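Local coordinates for protein extracellular sialidase/neuraminidase, putative (Aspergillus fumigatus, PDB 2XZI) that acts as a KDNase, probably hydrolysing terminal KDN residues from glycoconjugates as an extracellular member of the sialidase family, at residues 301-309 and 319-327. Numbering follows the deposited sequence.
Sequences SRRAMRVRI and NYGRKLEDA. With KDM (deamino-alpha-neuraminic acid), chain D; KDM (deamino-alpha-neuraminic acid), chain C.
V307 and R322 form an antiparallel hydrogen-bonded pair, with V307 N to R322 O at 3.0 Å and R322 N to V307 O at 2.9 Å, flanked by the non-hydrogen-bonded pair R306–K323. One step on, L324 N donates to M305 O; at the other end N319 N donates to I309 O, while N319 OD1 accepts a nearly straight bond (178°) from I309 N, so both polar backbone atoms of I309 are held by one residue. The contact closes the outer edge of a four-stranded propeller blade whose 305–310 strand follows the ligand-binding loop. With CG of R306 anti to its backbone N (chi1 -175°) and the chain bent at chi2 and chi3, the guanidinium lies flat over the Y320 ring, planes 7° apart, its CZ 3.7 Å from the ring centroid: a cation-pi stack. Its NH1 also reaches Y320 O at 2.9 Å, with that oxygen in the guanidinium plane. R308 NH1 donates to N319 O at 3.0 Å. L324 spreads its two methyls over apolar side chains of the strand, CD1 against M305 CB at 3.7 Å and CD2 against V307 CG1. Beyond the strand, R302 bridges two bound sugars: NH1 and NH2 clasp the carboxylate of KDM C, and its backbone N meets O1B of KDM D at 2.8 Å. R39 and R245 also hydrogen-bond KDM C, consistent with the sialidase arginine triad. R306 and R308 thus hand charged N-H groups to successive carbonyls, fixing residues 319–320 on the strand.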
ATOM      1  N   SER A 301     -10.160  15.703   4.449  1.00 11.26           N
ATOM      2  CA  SER A 301      -8.719  15.946   4.411  1.00 10.11           C
ATOM      3  C   SER A 301      -7.932  14.641   4.435  1.00  9.20           C
ATOM      4  O   SER A 301      -8.336  13.684   5.095  1.00  8.96           O
ATOM      5  CB  SER A 301      -8.305  16.786   5.618  1.00 10.68           C
ATOM      6  OG  SER A 301      -6.900  16.980   5.654  1.00 11.51           O
ATOM      7  N   ARG A 302      -6.810  14.625   3.723  1.00  8.46           N
ATOM      8  CA  ARG A 302      -5.868  13.505   3.809  1.00  7.92           C
ATOM      9  C   ARG A 302      -4.891  13.658   4.965  1.00  8.10           C
ATOM     10  O   ARG A 302      -4.065  12.784   5.194  1.00  7.56           O
ATOM     11  CB  ARG A 302      -5.117  13.295   2.484  1.00  8.22           C
ATOM     12  CG  ARG A 302      -6.036  12.738   1.394  1.00  7.93           C
ATOM     13  CD  ARG A 302      -5.333  12.472   0.091  1.00  7.16           C
ATOM     14  NE  ARG A 302      -6.283  11.875  -0.845  1.00  9.40           N
ATOM     15  CZ  ARG A 302      -5.971  11.310  -2.007  1.00  7.80           C
ATOM     16  NH1 ARG A 302      -4.698  11.227  -2.416  1.00  9.48           N
ATOM     17  NH2 ARG A 302      -6.929  10.795  -2.767  1.00  9.44           N
ATOM     18  N   ARG A 303      -5.010  14.746   5.720  1.00  7.99           N
ATOM     19  CA  ARG A 303      -4.036  15.094   6.752  1.00  8.56           C
ATOM     20  C   ARG A 303      -4.530  14.766   8.160  1.00  8.92           C
ATOM     21  O   ARG A 303      -4.253  15.506   9.108  1.00 10.29           O
ATOM     22  CB  ARG A 303      -3.711  16.587   6.688  1.00  9.41           C
ATOM     23  CG  ARG A 303      -3.025  17.016   5.413  1.00  9.47           C
ATOM     24  CD  ARG A 303      -2.510  18.438   5.549  1.00 14.45           C
ATOM     25  NE  ARG A 303      -2.000  18.930   4.274  1.00 16.75           N
ATOM     26  CZ  ARG A 303      -1.682  20.199   4.017  1.00 18.00           C
ATOM     27  NH1 ARG A 303      -1.804  21.143   4.946  1.00 18.90           N
ATOM     28  NH2 ARG A 303      -1.237  20.528   2.811  1.00 18.89           N
ATOM     29  N   ALA A 304      -5.273  13.682   8.303  1.00  8.43           N
ATOM     30  CA  ALA A 304      -5.817  13.288   9.591  1.00  7.64           C
ATOM     31  C   ALA A 304      -5.462  11.825   9.889  1.00  7.18           C
ATOM     32  O   ALA A 304      -6.293  11.065  10.355  1.00  6.69           O
ATOM     33  CB  ALA A 304      -7.341  13.503   9.629  1.00  7.86           C
ATOM     34  N   MET A 305      -4.214  11.448   9.627  1.00  6.88           N
ATOM     35  CA  MET A 305      -3.816  10.040   9.731  1.00  6.82           C
ATOM     36  C   MET A 305      -4.024   9.505  11.138  1.00  6.78           C
ATOM     37  O   MET A 305      -3.580  10.103  12.114  1.00  7.04           O
ATOM     38  CB  MET A 305      -2.346   9.842   9.333  1.00  6.11           C
ATOM     39  CG  MET A 305      -2.010  10.165   7.871  1.00  6.32           C
ATOM     40  SD  MET A 305      -3.114   9.438   6.649  1.00  6.64           S
ATOM     41  CE  MET A 305      -2.793   7.669   6.874  1.00  6.33           C
ATOM     42  N   ARG A 306      -4.697   8.357  11.225  1.00  6.56           N
ATOM     43  CA  ARG A 306      -5.076   7.760  12.493  1.00  6.44           C
ATOM     44  C   ARG A 306      -4.925   6.262  12.392  1.00  5.62           C
ATOM     45  O   ARG A 306      -5.517   5.649  11.500  1.00  5.94           O
ATOM     46  CB  ARG A 306      -6.544   8.066  12.752  1.00  6.56           C
ATOM     47  CG  ARG A 306      -7.072   7.602  14.113  1.00  6.77           C
ATOM     48  CD  ARG A 306      -7.101   8.754  15.120  1.00  7.08           C
ATOM     49  NE  ARG A 306      -8.064   9.787  14.733  1.00  8.99           N
ATOM     50  CZ  ARG A 306      -9.388   9.690  14.877  1.00  8.70           C
ATOM     51  NH1 ARG A 306      -9.947   8.604  15.416  1.00  8.47           N
ATOM     52  NH2 ARG A 306     -10.161  10.689  14.464  1.00 10.92           N
ATOM     53  N   VAL A 307      -4.153   5.684  13.305  1.00  5.70           N
ATOM     54  CA  VAL A 307      -4.025   4.226  13.386  1.00  5.71           C
ATOM     55  C   VAL A 307      -4.949   3.722  14.495  1.00  6.17           C
ATOM     56  O   VAL A 307      -5.017   4.344  15.556  1.00  6.36           O
ATOM     57  CB  VAL A 307      -2.543   3.790  13.582  1.00  5.66           C
ATOM     58  CG1 VAL A 307      -1.976   4.236  14.950  1.00  6.06           C
ATOM     59  CG2 VAL A 307      -2.414   2.287  13.378  1.00  5.62           C
ATOM     60  N   ARG A 308      -5.654   2.616  14.243  1.00  5.81           N
ATOM     61  CA  ARG A 308      -6.678   2.103  15.147  1.00  5.96           C
ATOM     62  C   ARG A 308      -6.583   0.605  15.350  1.00  5.88           C
ATOM     63  O   ARG A 308      -6.035  -0.113  14.493  1.00  6.10           O
ATOM     64  CB  ARG A 308      -8.058   2.354  14.549  1.00  6.01           C
ATOM     65  CG  ARG A 308      -8.375   3.811  14.215  1.00  5.83           C
ATOM     66  CD  ARG A 308      -9.704   3.793  13.514  1.00  7.69           C
ATOM     67  NE  ARG A 308     -10.128   5.046  12.909  1.00  7.62           N
ATOM     68  CZ  ARG A 308     -11.056   5.845  13.422  1.00  9.03           C
ATOM     69  NH1 ARG A 308     -11.614   5.558  14.604  1.00  8.56           N
ATOM     70  NH2 ARG A 308     -11.432   6.925  12.746  1.00  9.55           N
ATOM     71  N   ILE A 309      -7.191   0.136  16.447  1.00  6.39           N
ATOM     72  CA  ILE A 309      -7.272  -1.293  16.782  1.00  7.22           C
ATOM     73  C   ILE A 309      -8.731  -1.732  16.898  1.00  6.96           C
ATOM     74  O   ILE A 309      -9.562  -1.024  17.494  1.00  7.50           O
ATOM     75  CB  ILE A 309      -6.533  -1.628  18.098  1.00  6.86           C
ATOM     76  CG1 ILE A 309      -5.035  -1.259  18.022  1.00  7.33           C
ATOM     77  CG2 ILE A 309      -6.722  -3.098  18.493  1.00  9.78           C
ATOM     78  CD1 ILE A 309      -4.350  -1.043  19.397  1.00 10.61           C
ATOM     79  N   ASN A 319     -11.404   1.219  17.648  1.00 10.61           N
ATOM     80  CA  ASN A 319     -11.307   2.259  18.671  1.00 10.63           C
ATOM     81  C   ASN A 319     -10.928   3.594  18.021  1.00  9.96           C
ATOM     82  O   ASN A 319     -10.737   3.677  16.804  1.00 10.11           O
ATOM     83  CB  ASN A 319     -10.356   1.866  19.821  1.00 11.31           C
ATOM     84  CG  ASN A 319      -8.874   1.677  19.392  1.00 12.69           C
ATOM     85  OD1 ASN A 319      -8.460   1.986  18.270  1.00 11.17           O
ATOM     86  ND2 ASN A 319      -8.066   1.189  20.335  1.00 16.10           N
ATOM     87  N   TYR A 320     -10.838   4.644  18.827  1.00  9.65           N
ATOM     88  CA  TYR A 320     -10.404   5.931  18.315  1.00  9.69           C
ATOM     89  C   TYR A 320      -8.980   5.819  17.763  1.00  9.15           C
ATOM     90  O   TYR A 320      -8.678   6.360  16.684  1.00  8.90           O
ATOM     91  CB  TYR A 320     -10.480   6.996  19.419  1.00  9.55           C
ATOM     92  CG  TYR A 320     -10.053   8.374  18.968  1.00 10.97           C
ATOM     93  CD1 TYR A 320      -8.700   8.695  18.824  1.00 11.90           C
ATOM     94  CD2 TYR A 320     -10.999   9.355  18.670  1.00 12.36           C
ATOM     95  CE1 TYR A 320      -8.289   9.945  18.396  1.00 12.51           C
ATOM     96  CE2 TYR A 320     -10.589  10.635  18.244  1.00 13.38           C
ATOM     97  CZ  TYR A 320      -9.231  10.910  18.112  1.00 14.38           C
ATOM     98  OH  TYR A 320      -8.787  12.147  17.692  1.00 17.44           O
ATOM     99  N   GLY A 321      -8.117   5.151  18.520  1.00  8.48           N
ATOM    100  CA  GLY A 321      -6.741   4.935  18.109  1.00  8.18           C
ATOM    101  C   GLY A 321      -5.880   6.118  18.475  1.00  7.94           C
ATOM    102  O   GLY A 321      -6.072   6.738  19.527  1.00  8.15           O
ATOM    103  N   ARG A 322      -4.922   6.425  17.611  1.00  6.80           N
ATOM    104  CA  ARG A 322      -4.019   7.536  17.851  1.00  6.09           C
ATOM    105  C   ARG A 322      -3.687   8.273  16.553  1.00  6.36           C
ATOM    106  O   ARG A 322      -3.445   7.661  15.515  1.00  6.12           O
ATOM    107  CB  ARG A 322      -2.745   7.066  18.554  1.00  6.78           C
ATOM    108  CG  ARG A 322      -1.916   8.217  19.105  1.00  6.62           C
ATOM    109  CD  ARG A 322      -0.886   7.775  20.116  1.00  6.64           C
ATOM    110  NE  ARG A 322      -0.372   8.946  20.825  1.00  6.54           N
ATOM    111  CZ  ARG A 322       0.426   8.902  21.884  1.00  5.72           C
ATOM    112  NH1 ARG A 322       0.818   7.745  22.400  1.00  7.44           N
ATOM    113  NH2 ARG A 322       0.798  10.046  22.457  1.00  7.74           N
ATOM    114  N   LYS A 323      -3.688   9.595  16.622  1.00  6.82           N
ATOM    115  CA  LYS A 323      -3.252  10.408  15.504  1.00  6.71           C
ATOM    116  C   LYS A 323      -1.762  10.284  15.314  1.00  7.04           C
ATOM    117  O   LYS A 323      -0.998  10.430  16.267  1.00  6.91           O
ATOM    118  CB  LYS A 323      -3.569  11.887  15.749  1.00  7.83           C
ATOM    119  CG  LYS A 323      -5.019  12.191  15.894  1.00  9.57           C
ATOM    120  CD  LYS A 323      -5.176  13.692  16.131  1.00 14.68           C
ATOM    121  CE  LYS A 323      -6.622  14.084  16.309  1.00 18.40           C
ATOM    122  NZ  LYS A 323      -6.758  15.553  16.575  1.00 21.49           N
ATOM    123  N   LEU A 324      -1.338  10.054  14.070  1.00  6.76           N
ATOM    124  CA  LEU A 324       0.105  10.026  13.784  1.00  7.82           C
ATOM    125  C   LEU A 324       0.801  11.359  14.092  1.00  8.12           C
ATOM    126  O   LEU A 324       1.999  11.371  14.411  1.00  8.39           O
ATOM    127  CB  LEU A 324       0.424   9.586  12.346  1.00  7.92           C
ATOM    128  CG  LEU A 324      -0.103   8.211  11.961  1.00  8.12           C
ATOM    129  CD1 LEU A 324       0.469   7.784  10.620  1.00  8.31           C
ATOM    130  CD2 LEU A 324       0.168   7.138  13.033  1.00  9.08           C
ATOM    131  N   GLU A 325       0.034  12.453  14.060  1.00  8.58           N
ATOM    132  CA  GLU A 325       0.601  13.767  14.342  0.50  9.45           C
ATOM    133  C   GLU A 325       1.056  13.911  15.802  1.00  9.16           C
ATOM    134  O   GLU A 325       1.781  14.838  16.133  1.00 10.02           O
ATOM    135  CB  GLU A 325      -0.331  14.908  13.883  0.50  9.62           C
ATOM    136  CG  GLU A 325      -1.826  14.645  13.995  0.50 12.37           C
ATOM    137  CD  GLU A 325      -2.665  15.558  13.104  0.50 14.47           C
ATOM    138  OE1 GLU A 325      -2.468  16.794  13.165  0.50 15.51           O
ATOM    139  OE2 GLU A 325      -3.529  15.040  12.349  0.50 13.54           O
ATOM    140  N   ASP A 326       0.668  12.970  16.667  1.00  8.66           N
ATOM    141  CA  ASP A 326       1.193  12.931  18.044  1.00  9.19           C
ATOM    142  C   ASP A 326       2.694  12.623  18.076  1.00 10.23           C
ATOM    143  O   ASP A 326       3.371  12.892  19.075  1.00 11.03           O
ATOM    144  CB  ASP A 326       0.480  11.869  18.889  1.00  8.66           C
ATOM    145  CG  ASP A 326      -0.967  12.205  19.204  1.00  8.85           C
ATOM    146  OD1 ASP A 326      -1.468  13.260  18.776  1.00 11.03           O
ATOM    147  OD2 ASP A 326      -1.594  11.373  19.902  1.00  7.72           O
ATOM    148  N   ALA A 327       3.198  12.029  16.992  1.00 10.77           N
ATOM    149  CA  ALA A 327       4.616  11.747  16.818  1.00 10.62           C
ATOM    150  C   ALA A 327       5.027  12.338  15.456  1.00 11.42           C
ATOM    151  O   ALA A 327       5.412  11.613  14.542  1.00 10.51           O
ATOM    152  CB  ALA A 327       4.865  10.236  16.855  1.00 10.88           C
TER
HETATM  153  C2  KDM D 501      -5.056  17.995   0.317  1.00 26.14           C
HETATM  154  C1  KDM D 501      -5.929  16.817   0.813  1.00 27.02           C
HETATM  155  C3  KDM D 501      -3.827  18.207   1.231  1.00 25.94           C
HETATM  156  C4  KDM D 501      -2.800  17.067   1.066  1.00 24.74           C
HETATM  157  C5  KDM D 501      -2.473  16.816  -0.416  1.00 23.86           C
HETATM  158  C6  KDM D 501      -3.766  16.609  -1.236  1.00 25.43           C
HETATM  159  C7  KDM D 501      -3.686  16.391  -2.762  1.00 27.17           C
HETATM  160  C8  KDM D 501      -5.107  16.169  -3.349  1.00 28.91           C
HETATM  161  C9  KDM D 501      -5.153  16.012  -4.886  1.00 30.43           C
HETATM  162  O5  KDM D 501      -1.626  15.662  -0.547  1.00 20.17           O
HETATM  163  O1A KDM D 501      -6.422  16.062  -0.059  1.00 27.01           O
HETATM  164  O1B KDM D 501      -6.085  16.696   2.051  1.00 25.26           O
HETATM  165  O4  KDM D 501      -1.613  17.414   1.787  1.00 23.96           O
HETATM  166  O6  KDM D 501      -4.615  17.786  -1.046  1.00 26.05           O
HETATM  167  O7  KDM D 501      -3.073  17.526  -3.391  1.00 26.53           O
HETATM  168  O8  KDM D 501      -5.720  15.028  -2.733  1.00 28.51           O
HETATM  169  O9  KDM D 501      -3.962  15.397  -5.393  1.00 31.75           O
HETATM  170  O2  KDM D 501      -5.836  19.199   0.321  1.00 28.29           O
HETATM  171  C2  KDM C 500      -4.906   8.810  -6.905  1.00 17.17           C
HETATM  172  C1  KDM C 500      -5.149   9.582  -5.614  1.00 15.48           C
HETATM  173  C3  KDM C 500      -3.502   8.175  -6.900  1.00 15.42           C
HETATM  174  C4  KDM C 500      -3.404   6.888  -7.769  1.00 13.71           C
HETATM  175  C5  KDM C 500      -4.566   6.686  -8.751  1.00 13.09           C
HETATM  176  C6  KDM C 500      -5.902   6.715  -7.968  1.00 15.14           C
HETATM  177  C7  KDM C 500      -7.137   6.759  -8.882  1.00 15.08           C
HETATM  178  C8  KDM C 500      -8.426   6.600  -8.054  1.00 16.09           C
HETATM  179  C9  KDM C 500      -9.656   6.692  -8.940  1.00 16.78           C
HETATM  180  O5  KDM C 500      -4.405   5.457  -9.504  1.00 11.91           O
HETATM  181  O1A KDM C 500      -4.157   9.981  -4.960  1.00 14.82           O
HETATM  182  O1B KDM C 500      -6.353   9.772  -5.319  1.00 15.44           O
HETATM  183  O4  KDM C 500      -2.185   6.954  -8.510  1.00 11.01           O
HETATM  184  O6  KDM C 500      -5.997   7.848  -7.042  1.00 17.01           O
HETATM  185  O7  KDM C 500      -7.160   8.011  -9.572  1.00 13.04           O
HETATM  186  O8  KDM C 500      -8.456   5.322  -7.402  1.00 16.52           O
HETATM  187  O9  KDM C 500      -9.639   5.558  -9.823  1.00 17.94           O
HETATM  188  O2  KDM C 500      -5.001   9.795  -7.941  1.00 17.19           O